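Local coordinates for putative glycoside hydrolase (Parabacteroides distasonis ATCC 8503, PDB 3GYC), which is a putative glycoside hydrolase of the cellulase-like family, probably cleaving glycosidic bonds in carbohydrates, at residues N267-R270 and V271-R275; L127-P130 and E131-A134. All blocks are in the same frame, centred on the assembly; numbering follows the deposited sequence. Where two conformers were deposited one is given.

Contact 1 (N267-R270 and V271-R275); sequences NAER and VYRER
A salt bridge from Glu-269 to Arg-273, four residues on, marks this as a local contact along the last turns of helix 259-273, on the periphery of the fold. The Glu-269 chain runs straight out, CG anti to the backbone N (chi1 -171°), and brings OE2 to NE of Arg-273 at 2.7 Å. The bond is nearly straight; it lies in the guanidinium plane at the edge of that group and meets OE2 on its anti side. NH2 of Arg-273 adds a weak second bond to OE2, and the same nitrogen forms a salt bridge with Asp-321. The guanidinium is thus held between two acids, which fixes its rotation. With an alanine here in place of Glu-269, Arg-273 NE would lose its acid mate, and the guanidinium, held then by Asp-321 through NH2, would probably be freer to turn.

A second bridge, Arg-270 to Glu-274, is less certain, since it belongs to one of two conformers modelled for Arg-270. In that conformer the chain bends at chi3 and lies alongside Glu-274, pointing the same way, with NH1 3.2 Å from Glu-274 OE2. This grip is slacker: OE2 sits somewhat off the guanidinium plane, and the two flat groups are turned 61° apart. Val-271 CG2 then lies over one face of the guanidinium, 3.5 Å from Arg-270 NH2.

Inward, Val-271 packs on Phe-245, Leu-248 and Val-249 of helix 240-249, while Tyr-272 and Ala-268 meet Trp-322 of helix 321-337. Backbone bonds run from Val-271 N to Asn-267 O (2.8 Å) and from Arg-273 N to Glu-269 O (2.8 Å), whereas Glu-274 N to Arg-270 O is weak. Salt bridges between residues four apart are a familiar pattern of exposed helices, here on a helix in the segment joining strands 231-232 and 301-303 of the TIM-barrel fold.

Contact 2 (L127-P130 and E131-A134); sequences LDTP and EKLA
Lys-132 reaches back over Thr-129 to Asp-128, and its side chain can be followed atom by atom. CB sits by the Thr-129 hydroxyl, 3.4 Å from Thr-129 OG1, with the Thr-129 carbonyl O nearly as close. CG, anti to its own carbonyl carbon (chi1 -69°), passes closest to that hydroxyl oxygen, at 3.0 Å. From there the chain is fully extended: CD slides by Asp-128 OD1, CE runs along Thr-129 CG2 as well as Asp-128 OD1, and NZ arrives at Asp-128 OD1 at 2.6 Å. This short salt bridge uses the syn lone pair of OD1, the side facing the other carboxylate oxygen, and the two side chains cross at a slant.

The lysine belongs to the first turn of helix 130-146, which Thr-129 N-caps. Thr-129 OG1 takes the N-H of Lys-132 at 3.0 Å, the capping bond. The hydroxyl is placed for it by chi1 of 71°, between the backbone N and the carbonyl carbon. The same OG1 makes a weak bond to Glu-131 OE1, whose chain bends at chi2 and brings OE1 within 3.5 Å of Pro-130 CD. Pro-130, the first helical residue, has no N-H to satisfy; its ring packs on Trp-191 and Thr-194 of helix 186-200.

Regular helical bonding then takes over, Leu-133 N to Thr-129 O and Ala-134 N to Pro-130 O. On the apolar side, Leu-127 CD1 meets Leu-133 CD1 at 3.8 Å, the two side chains crossing at about a right angle, while Leu-127 CD2 lies near Lys-132 O. Tyr-116 touches both leucines, and Leu-133 also packs against Trp-191 and Tyr-210.

In the fold
Contact 1 and contact 2 sit on opposite sides of the chain's centre, their own centres about 44 Å apart, and share no helix. Both are partly buried, and both mix buried apolar residues with more exposed charged ones. Contact 2 belongs to the start of helix 130-146, which follows strand 109-113 of the parallel barrel sheet, whereas contact 1 occupies the last turns of helix 259-273, where the chain heads into helix 276-297. Place shapes chemistry: at the start of helix 130-146, a hydroxyl caps an amide and a lysine turns back to an acid in the preceding loop; near the end of helix 259-273, arginine and glutamate pair along the helix, beside helices 240-249 and 321-337.

Contact 1 (N267-R270 and V271-R275)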
loop_
_atom_site.group_PDB
_atom_site.type_symbol
_atom_site.label_atom_id
_atom_site.label_comp_id
_atom_site.label_asym_id
_atom_site.label_seq_id
_atom_site.Cartn_x
_atom_site.Cartn_y
_atom_site.Cartn_z
ATOM N N ASN A 267 22.276 -12.485 9.118
ATOM C CA ASN A 267 21.631 -13.673 8.577
ATOM C C ASN A 267 20.739 -13.651 7.362
ATOM O O ASN A 267 20.574 -14.679 6.745
ATOM C CB ASN A 267 20.739 -14.219 9.686
ATOM C CG ASN A 267 21.487 -14.440 10.938
ATOM O OD1 ASN A 267 22.670 -14.789 10.899
ATOM N ND2 ASN A 267 20.838 -14.199 12.070
ATOM N N ALA A 268 20.120 -12.528 7.025
ATOM C CA ALA A 268 19.118 -12.529 5.958
ATOM C C ALA A 268 19.641 -13.069 4.626
ATOM O O ALA A 268 19.067 -14.020 4.060
ATOM C CB ALA A 268 18.493 -11.133 5.796
ATOM N N GLU A 269 20.708 -12.471 4.118
ATOM C CA GLU A 269 21.258 -12.925 2.870
ATOM C C GLU A 269 21.658 -14.389 2.955
ATOM O O GLU A 269 21.320 -15.171 2.052
ATOM C CB GLU A 269 22.445 -12.089 2.446
ATOM C CG GLU A 269 22.871 -12.425 1.033
ATOM C CD GLU A 269 24.060 -11.638 0.573
ATOM O OE1 GLU A 269 24.703 -10.936 1.401
ATOM O OE2 GLU A 269 24.357 -11.728 -0.632
ATOM N N ARG A 270 22.380 -14.751 4.020
ATOM C CA ARG A 270 22.814 -16.145 4.226
ATOM C C ARG A 270 21.635 -17.099 4.157
ATOM O O ARG A 270 21.683 -18.076 3.428
ATOM C CB ARG A 270 23.541 -16.353 5.572
ATOM C CG ARG A 270 23.875 -17.836 5.873
ATOM C CD ARG A 270 24.354 -18.095 7.322
ATOM N NE ARG A 270 23.390 -17.594 8.312
ATOM C CZ ARG A 270 22.390 -18.307 8.827
ATOM N NH1 ARG A 270 22.213 -19.584 8.476
ATOM N NH2 ARG A 270 21.575 -17.740 9.714
ATOM N N VAL A 271 20.592 -16.826 4.937
ATOM C CA VAL A 271 19.396 -17.667 4.971
ATOM C C VAL A 271 18.775 -17.805 3.576
ATOM O O VAL A 271 18.358 -18.887 3.195
ATOM C CB VAL A 271 18.372 -17.146 6.008
ATOM C CG1 VAL A 271 16.997 -17.791 5.808
ATOM C CG2 VAL A 271 18.910 -17.392 7.430
ATOM N N TYR A 272 18.738 -16.712 2.821
ATOM C CA TYR A 272 18.206 -16.759 1.461
ATOM C C TYR A 272 19.101 -17.536 0.488
ATOM O O TYR A 272 18.627 -18.414 -0.226
ATOM C CB TYR A 272 17.968 -15.353 0.928
ATOM C CG TYR A 272 17.585 -15.349 -0.517
ATOM C CD1 TYR A 272 16.331 -15.783 -0.917
ATOM C CD2 TYR A 272 18.490 -14.946 -1.488
ATOM C CE1 TYR A 272 15.985 -15.819 -2.257
ATOM C CE2 TYR A 272 18.156 -14.958 -2.826
ATOM C CZ TYR A 272 16.901 -15.398 -3.212
ATOM O OH TYR A 272 16.571 -15.433 -4.557
ATOM N N ARG A 273 20.386 -17.210 0.446
ATOM C CA ARG A 273 21.273 -17.836 -0.513
ATOM C C ARG A 273 21.555 -19.308 -0.233
ATOM O O ARG A 273 22.119 -20.004 -1.084
ATOM C CB ARG A 273 22.573 -17.054 -0.643
ATOM C CG ARG A 273 22.362 -15.722 -1.296
ATOM C CD ARG A 273 23.669 -15.220 -1.845
ATOM N NE ARG A 273 23.578 -13.816 -2.237
ATOM C CZ ARG A 273 23.033 -13.380 -3.369
ATOM N NH1 ARG A 273 22.505 -14.220 -4.247
ATOM N NH2 ARG A 273 23.018 -12.085 -3.624
ATOM N N GLU A 274 21.134 -19.777 0.940
ATOM C CA GLU A 274 21.292 -21.180 1.328
ATOM C C GLU A 274 20.380 -22.023 0.432
ATOM O O GLU A 274 20.687 -23.186 0.134
ATOM C CB GLU A 274 20.867 -21.333 2.789
ATOM C CG GLU A 274 21.886 -21.944 3.672
ATOM C CD GLU A 274 21.662 -21.596 5.143
ATOM O OE1 GLU A 274 20.476 -21.562 5.523
ATOM O OE2 GLU A 274 22.654 -21.378 5.909
ATOM N N ARG A 275 19.257 -21.436 0.002
ATOM C CA ARG A 275 18.281 -22.163 -0.812
ATOM C C ARG A 275 17.280 -21.221 -1.481
ATOM O O ARG A 275 16.095 -21.256 -1.170
ATOM C CB ARG A 275 17.546 -23.191 0.056
ATOM C CG ARG A 275 17.034 -22.673 1.395
ATOM C CD ARG A 275 16.041 -23.643 2.014
ATOM N NE ARG A 275 15.596 -23.184 3.316
ATOM C CZ ARG A 275 14.631 -23.737 4.054
ATOM N NH1 ARG A 275 13.943 -24.807 3.646
ATOM N NH2 ARG A 275 14.337 -23.196 5.234
#

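Contact 2 (L127-P130 and E131-A134)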
loop_
_atom_site.group_PDB
_atom_site.type_symbol
_atom_site.label_atom_id
_atom_site.label_comp_id
_atom_site.label_asym_id
_atom_site.label_seq_id
_atom_site.Cartn_x
_atom_site.Cartn_y
_atom_site.Cartn_z
ATOM N N LEU A 127 -12.935 8.205 15.469
ATOM C CA LEU A 127 -13.601 7.514 14.370
ATOM C C LEU A 127 -13.988 6.101 14.809
ATOM O O LEU A 127 -13.554 5.109 14.216
ATOM C CB LEU A 127 -12.655 7.466 13.177
ATOM C CG LEU A 127 -12.141 8.822 12.689
ATOM C CD1 LEU A 127 -11.140 8.621 11.575
ATOM C CD2 LEU A 127 -13.339 9.688 12.252
ATOM N N ASP A 128 -14.846 6.016 15.821
ATOM C CA ASP A 128 -15.159 4.732 16.437
ATOM C C ASP A 128 -16.385 3.998 15.907
ATOM O O ASP A 128 -16.806 3.017 16.495
ATOM C CB ASP A 128 -15.205 4.883 17.965
ATOM C CG ASP A 128 -16.188 5.957 18.436
ATOM O OD1 ASP A 128 -17.028 6.437 17.640
ATOM O OD2 ASP A 128 -16.107 6.323 19.630
ATOM N N THR A 129 -16.955 4.472 14.803
ATOM C CA THR A 129 -18.068 3.765 14.148
ATOM C C THR A 129 -17.767 3.802 12.640
ATOM O O THR A 129 -17.056 4.707 12.185
ATOM C CB THR A 129 -19.447 4.407 14.397
ATOM O OG1 THR A 129 -19.536 5.645 13.677
ATOM C CG2 THR A 129 -19.698 4.623 15.889
ATOM N N PRO A 130 -18.290 2.827 11.866
ATOM C CA PRO A 130 -18.054 2.876 10.416
ATOM C C PRO A 130 -18.656 4.136 9.770
ATOM O O PRO A 130 -18.118 4.638 8.759
ATOM C CB PRO A 130 -18.721 1.595 9.900
ATOM C CG PRO A 130 -19.695 1.186 10.957
ATOM C CD PRO A 130 -19.099 1.659 12.258
ATOM N N GLU A 131 -19.731 4.662 10.364
ATOM C CA GLU A 131 -20.358 5.877 9.855
ATOM C C GLU A 131 -19.461 7.082 10.046
ATOM O O GLU A 131 -19.337 7.940 9.162
ATOM C CB GLU A 131 -21.735 6.114 10.489
ATOM C CG GLU A 131 -22.773 5.022 10.170
ATOM C CD GLU A 131 -22.824 3.884 11.202
ATOM O OE1 GLU A 131 -21.894 3.742 12.027
ATOM O OE2 GLU A 131 -23.845 3.154 11.223
ATOM N N LYS A 132 -18.797 7.136 11.186
ATOM C CA LYS A 132 -17.870 8.225 11.459
ATOM C C LYS A 132 -16.682 8.176 10.516
ATOM O O LYS A 132 -16.232 9.216 10.006
ATOM C CB LYS A 132 -17.402 8.161 12.904
ATOM C CG LYS A 132 -18.511 8.503 13.884
ATOM C CD LYS A 132 -18.048 8.354 15.302
ATOM C CE LYS A 132 -19.157 8.562 16.286
ATOM N NZ LYS A 132 -18.643 8.508 17.696
ATOM N N LEU A 133 -16.185 6.965 10.274
ATOM C CA LEU A 133 -15.043 6.776 9.402
ATOM C C LEU A 133 -15.400 7.214 7.981
ATOM O O LEU A 133 -14.613 7.892 7.325
ATOM C CB LEU A 133 -14.591 5.311 9.422
ATOM C CG LEU A 133 -13.309 4.975 8.646
ATOM C CD1 LEU A 133 -12.156 5.795 9.197
ATOM C CD2 LEU A 133 -12.959 3.492 8.686
ATOM N N ALA A 134 -16.603 6.862 7.530
ATOM C CA ALA A 134 -17.040 7.216 6.204
ATOM C C ALA A 134 -17.233 8.717 6.100
ATOM O O ALA A 134 -16.824 9.329 5.113
ATOM C CB ALA A 134 -18.320 6.483 5.837
#